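PDB 2O57: putative sarcosine dimethylglycine methyltransferase from Galdieria sulphuraria, which is of unconfirmed function but probably transfers methyl groups to sarcosine and dimethylglycine, with S-adenosylmethionine as the likely donor. Local coordinates for residues A[254-257]-A[258-261]; A[22-25]-A[26-29]. All coordinates share one frame; numbering follows the deposited sequence. Where two conformers were deposited one is given.

Contact 1 (A[254-257]-A[258-261])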
loop_
_atom_site.group_PDB
_atom_site.type_symbol
_atom_site.label_atom_id
_atom_site.label_comp_id
_atom_site.label_asym_id
_atom_site.label_seq_id
_atom_site.Cartn_x
_atom_site.Cartn_y
_atom_site.Cartn_z
ATOM N N SER A 254 2.753 -35.589 8.094
ATOM C CA SER A 254 3.444 -36.875 8.241
ATOM C C SER A 254 4.787 -36.876 7.473
ATOM O O SER A 254 5.791 -37.387 7.962
ATOM C CB SER A 254 2.520 -38.028 7.831
ATOM O OG SER A 254 2.163 -37.874 6.485
ATOM N N GLU A 255 4.798 -36.232 6.301
ATOM C CA GLU A 255 5.967 -36.119 5.439
ATOM C C GLU A 255 7.178 -35.439 6.138
ATOM O O GLU A 255 8.334 -35.773 5.890
ATOM C CB GLU A 255 5.497 -35.342 4.214
ATOM C CG GLU A 255 6.485 -35.021 3.141
ATOM C CD GLU A 255 5.847 -34.138 2.078
ATOM O OE1 GLU A 255 4.695 -34.428 1.696
ATOM O OE2 GLU A 255 6.479 -33.160 1.630
ATOM N N ILE A 256 6.907 -34.516 7.049
ATOM C CA ILE A 256 7.958 -33.715 7.694
ATOM C C ILE A 256 8.233 -34.131 9.150
ATOM O O ILE A 256 9.135 -33.576 9.814
ATOM C CB ILE A 256 7.563 -32.205 7.682
ATOM C CG1 ILE A 256 6.312 -31.975 8.563
ATOM C CG2 ILE A 256 7.371 -31.700 6.238
ATOM C CD1 ILE A 256 5.870 -30.524 8.641
ATOM N N ALA A 257 7.485 -35.114 9.644
ATOM C CA ALA A 257 7.422 -35.375 11.106
ATOM C C ALA A 257 8.742 -35.874 11.706
ATOM O O ALA A 257 8.953 -35.797 12.939
ATOM C CB ALA A 257 6.345 -36.351 11.418
ATOM N N SER A 258 9.627 -36.397 10.860
ATOM C CA SER A 258 10.958 -36.805 11.367
ATOM C C SER A 258 11.847 -35.599 11.752
ATOM O O SER A 258 12.692 -35.714 12.651
ATOM C CB SER A 258 11.709 -37.732 10.373
ATOM O OG SER A 258 12.039 -37.036 9.171
ATOM N N PHE A 259 11.679 -34.465 11.070
ATOM C CA PHE A 259 12.559 -33.309 11.289
ATOM C C PHE A 259 11.821 -32.061 11.748
ATOM O O PHE A 259 12.456 -31.122 12.203
ATOM C CB PHE A 259 13.421 -33.019 10.058
ATOM C CG PHE A 259 12.621 -32.730 8.796
ATOM C CD1 PHE A 259 12.113 -31.465 8.548
ATOM C CD2 PHE A 259 12.415 -33.741 7.843
ATOM C CE1 PHE A 259 11.396 -31.198 7.373
ATOM C CE2 PHE A 259 11.695 -33.469 6.654
ATOM C CZ PHE A 259 11.194 -32.221 6.439
ATOM N N CYS A 260 10.488 -32.043 11.585
ATOM C CA CYS A 260 9.617 -31.038 12.232
ATOM C C CYS A 260 8.680 -31.840 13.140
ATOM O O CYS A 260 7.660 -32.363 12.686
ATOM C CB CYS A 260 8.815 -30.244 11.184
ATOM S SG CYS A 260 9.791 -29.170 10.098
ATOM N N SER A 261 9.055 -31.983 14.413
ATOM C CA SER A 261 8.425 -32.976 15.286
ATOM C C SER A 261 6.910 -32.718 15.462
ATOM O O SER A 261 6.456 -31.590 15.185
ATOM C CB SER A 261 9.103 -32.952 16.634
ATOM O OG SER A 261 8.702 -31.817 17.339
HETATM O O HOH W 1 9.870 -36.932 7.908
#
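The ring of Phe259 lies across the carbonyl of Ile256, whose O sits 3.7 Å above the ring plane and over its centre. On the same side, out past the far end of the ring, is the branched side chain of Ile256: CB comes to 3.8 Å from Phe259 CZ, CG2 touches the same atom, and the two side chains cross at about a right angle. His38, from helix 27-40, meets the Phe259 ring with its own, the planes turned about 55° apart. With CG of Phe259 set between its backbone N and carbonyl carbon (chi1 59°), the ring folds back over the preceding turn. Beneath it, Ile256 O takes two backbone donors. Cys260 N reaches Ile256 O at 2.7 Å, almost straight along the C=O direction, while Phe259 N, 3.0 Å from Ile256 O, comes from above the carbonyl plane. With an alanine here instead of Phe259, the Ile256 carbonyl would probably lose its ring cover, and Ile256 and His38 the aromatic surface they lean on. Further along, Ile256 CD1 packs against Cys260 CB at 3.9 Å, and both residues rest on Phe35 of helix 27-40. Ala257 CA adds a C-H...O contact to Cys260 O at 3.4 Å. At the exposed Glu255 and Ser258, one water donates to Glu255 O and accepts from Ser258 N, and it also bonds Ser258 OG. The turn thus carries the chain from the weak helix 253-256 to helix 262-280, where Ser261, the N-cap residue, bonds Phe264 N through OG. Chemically, a single oxygen, Ile256 O, accepts two N-H groups and lies under an aromatic face; this double grip, together with the water bridge, is likely to hold the bend in place.

Contact 2 (A[22-25]-A[26-29])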
loop_
_atom_site.group_PDB
_atom_site.type_symbol
_atom_site.label_atom_id
_atom_site.label_comp_id
_atom_site.label_asym_id
_atom_site.label_seq_id
_atom_site.Cartn_x
_atom_site.Cartn_y
_atom_site.Cartn_z
ATOM N N ASN A 22 19.146 -20.392 24.887
ATOM C CA ASN A 22 18.738 -19.615 23.704
ATOM C C ASN A 22 18.759 -20.451 22.428
ATOM O O ASN A 22 17.866 -20.291 21.581
ATOM C CB ASN A 22 19.605 -18.374 23.506
ATOM C CG ASN A 22 19.448 -17.355 24.624
ATOM O OD1 ASN A 22 18.401 -17.278 25.290
ATOM N ND2 ASN A 22 20.496 -16.550 24.831
ATOM N N ALA A 23 19.768 -21.330 22.303
ATOM C CA ALA A 23 19.861 -22.280 21.188
ATOM C C ALA A 23 18.607 -23.139 21.143
ATOM O O ALA A 23 17.974 -23.266 20.082
ATOM C CB ALA A 23 21.111 -23.162 21.294
ATOM N N GLU A 24 18.222 -23.685 22.299
ATOM C CA GLU A 24 17.066 -24.587 22.380
ATOM C C GLU A 24 15.715 -23.877 22.155
ATOM O O GLU A 24 14.823 -24.402 21.487
ATOM C CB GLU A 24 17.092 -25.382 23.684
ATOM C CG GLU A 24 18.398 -26.177 23.861
ATOM C CD GLU A 24 18.243 -27.368 24.779
ATOM O OE1 GLU A 24 17.492 -27.264 25.771
ATOM O OE2 GLU A 24 18.855 -28.405 24.492
ATOM N N ILE A 25 15.582 -22.676 22.685
ATOM C CA ILE A 25 14.403 -21.857 22.404
ATOM C C ILE A 25 14.326 -21.677 20.883
ATOM O O ILE A 25 13.237 -21.726 20.288
ATOM C CB ILE A 25 14.470 -20.485 23.137
ATOM C CG1 ILE A 25 14.215 -20.657 24.647
ATOM C CG2 ILE A 25 13.482 -19.485 22.532
ATOM C CD1 ILE A 25 14.226 -19.346 25.461
ATOM N N TYR A 26 15.500 -21.525 20.262
ATOM C CA TYR A 26 15.624 -21.171 18.845
ATOM C C TYR A 26 15.353 -22.354 17.908
ATOM O O TYR A 26 15.277 -22.159 16.686
ATOM C CB TYR A 26 16.996 -20.509 18.567
ATOM C CG TYR A 26 17.149 -19.831 17.206
ATOM C CD1 TYR A 26 16.724 -18.512 17.003
ATOM C CD2 TYR A 26 17.749 -20.503 16.125
ATOM C CE1 TYR A 26 16.882 -17.886 15.760
ATOM C CE2 TYR A 26 17.899 -19.888 14.869
ATOM C CZ TYR A 26 17.466 -18.581 14.691
ATOM O OH TYR A 26 17.620 -17.954 13.459
ATOM N N TYR A 27 15.168 -23.569 18.462
ATOM C CA TYR A 27 14.793 -24.689 17.591
ATOM C C TYR A 27 13.424 -24.443 16.960
ATOM O O TYR A 27 13.148 -24.972 15.906
ATOM C CB TYR A 27 14.859 -26.058 18.281
ATOM C CG TYR A 27 16.263 -26.443 18.737
ATOM C CD1 TYR A 27 17.384 -26.147 17.948
ATOM C CD2 TYR A 27 16.460 -27.116 19.939
ATOM C CE1 TYR A 27 18.684 -26.483 18.361
ATOM C CE2 TYR A 27 17.747 -27.483 20.374
ATOM C CZ TYR A 27 18.852 -27.175 19.578
ATOM O OH TYR A 27 20.111 -27.518 20.015
ATOM N N ASP A 28 12.570 -23.658 17.617
ATOM C CA ASP A 28 11.285 -23.294 17.005
ATOM C C ASP A 28 11.538 -22.551 15.692
ATOM O O ASP A 28 10.925 -22.880 14.684
ATOM C CB ASP A 28 10.415 -22.470 17.948
ATOM C CG ASP A 28 9.824 -23.298 19.073
ATOM O OD1 ASP A 28 8.818 -24.029 18.853
ATOM O OD2 ASP A 28 10.362 -23.194 20.187
ATOM N N ASP A 29 12.448 -21.575 15.698
ATOM C CA ASP A 29 12.819 -20.810 14.484
ATOM C C ASP A 29 13.493 -21.746 13.472
ATOM O O ASP A 29 13.201 -21.695 12.268
ATOM C CB ASP A 29 13.803 -19.666 14.818
ATOM C CG ASP A 29 13.137 -18.467 15.506
ATOM O OD1 ASP A 29 11.923 -18.478 15.784
ATOM O OD2 ASP A 29 13.841 -17.483 15.779
HETATM O O HOH W 2 20.167 -28.805 22.257
#
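Tyr27 has CG beside its own backbone N (chi1 -63°), which swings the ring back along the helix axis over Ala23 and Glu24. Glu24 makes the matching choice and then runs extended beyond CG, carrying its carboxylate obliquely past the ring to where a water can link it to the hydroxyl. One face of the Tyr27 ring receives Ala23 O, 3.6 Å above the plane and over its centre, together with the Glu24 backbone: Glu24 CA stands 4.0 Å from the centroid of the Tyr27 ring, a CH-pi contact. Glu24 CG closes on Tyr27 CE2 at 3.8 Å. At their polar ends the water joins the two side chains, donating to Glu24 OE2 at 2.6 Å and bonded to Tyr27 OH, at whose end of the ring it lies in the plane; carboxylate and ring are turned 53° apart.

This is the joint between helix 17-25 and helix 27-40, where the backbone bonding slips from the usual alpha pattern toward i to i+3. Tyr26 N still reaches Asn22 O at 3.0 Å, four residues back, but shares itself weakly with Ala23 O. Next, Tyr27 N bonds Glu24 O at 3.2 Å, standing well above that carbonyl's plane, and Asp28 N makes a weak bond to Ile25 O. The Tyr26 ring leaves the helix in a different direction, laying one face over Asp29 CB in the next turn.

How the contacts relate
Both contacts are local turns where one helix gives way to the next, and both fold an aromatic ring back over a carbonyl oxygen. Contact 1, between helices 253-256 and 262-280, is partly buried: it presses apolar side chains on helix 27-40. Contact 2 opens that same helix and lies at the surface, where the hydroxyl of its ring and a neighbouring carboxylate share a water. Helix 27-40 therefore links the two, and helix 262-280 takes part again, since Asp28 touches Phe264 and Asn267. The centres of contact 1 and contact 2 are about 17 Å apart. The nearest atoms of contact 1 and contact 2 are about 7 Å apart, without touching, and both contacts lie on the same side of the chain's centre.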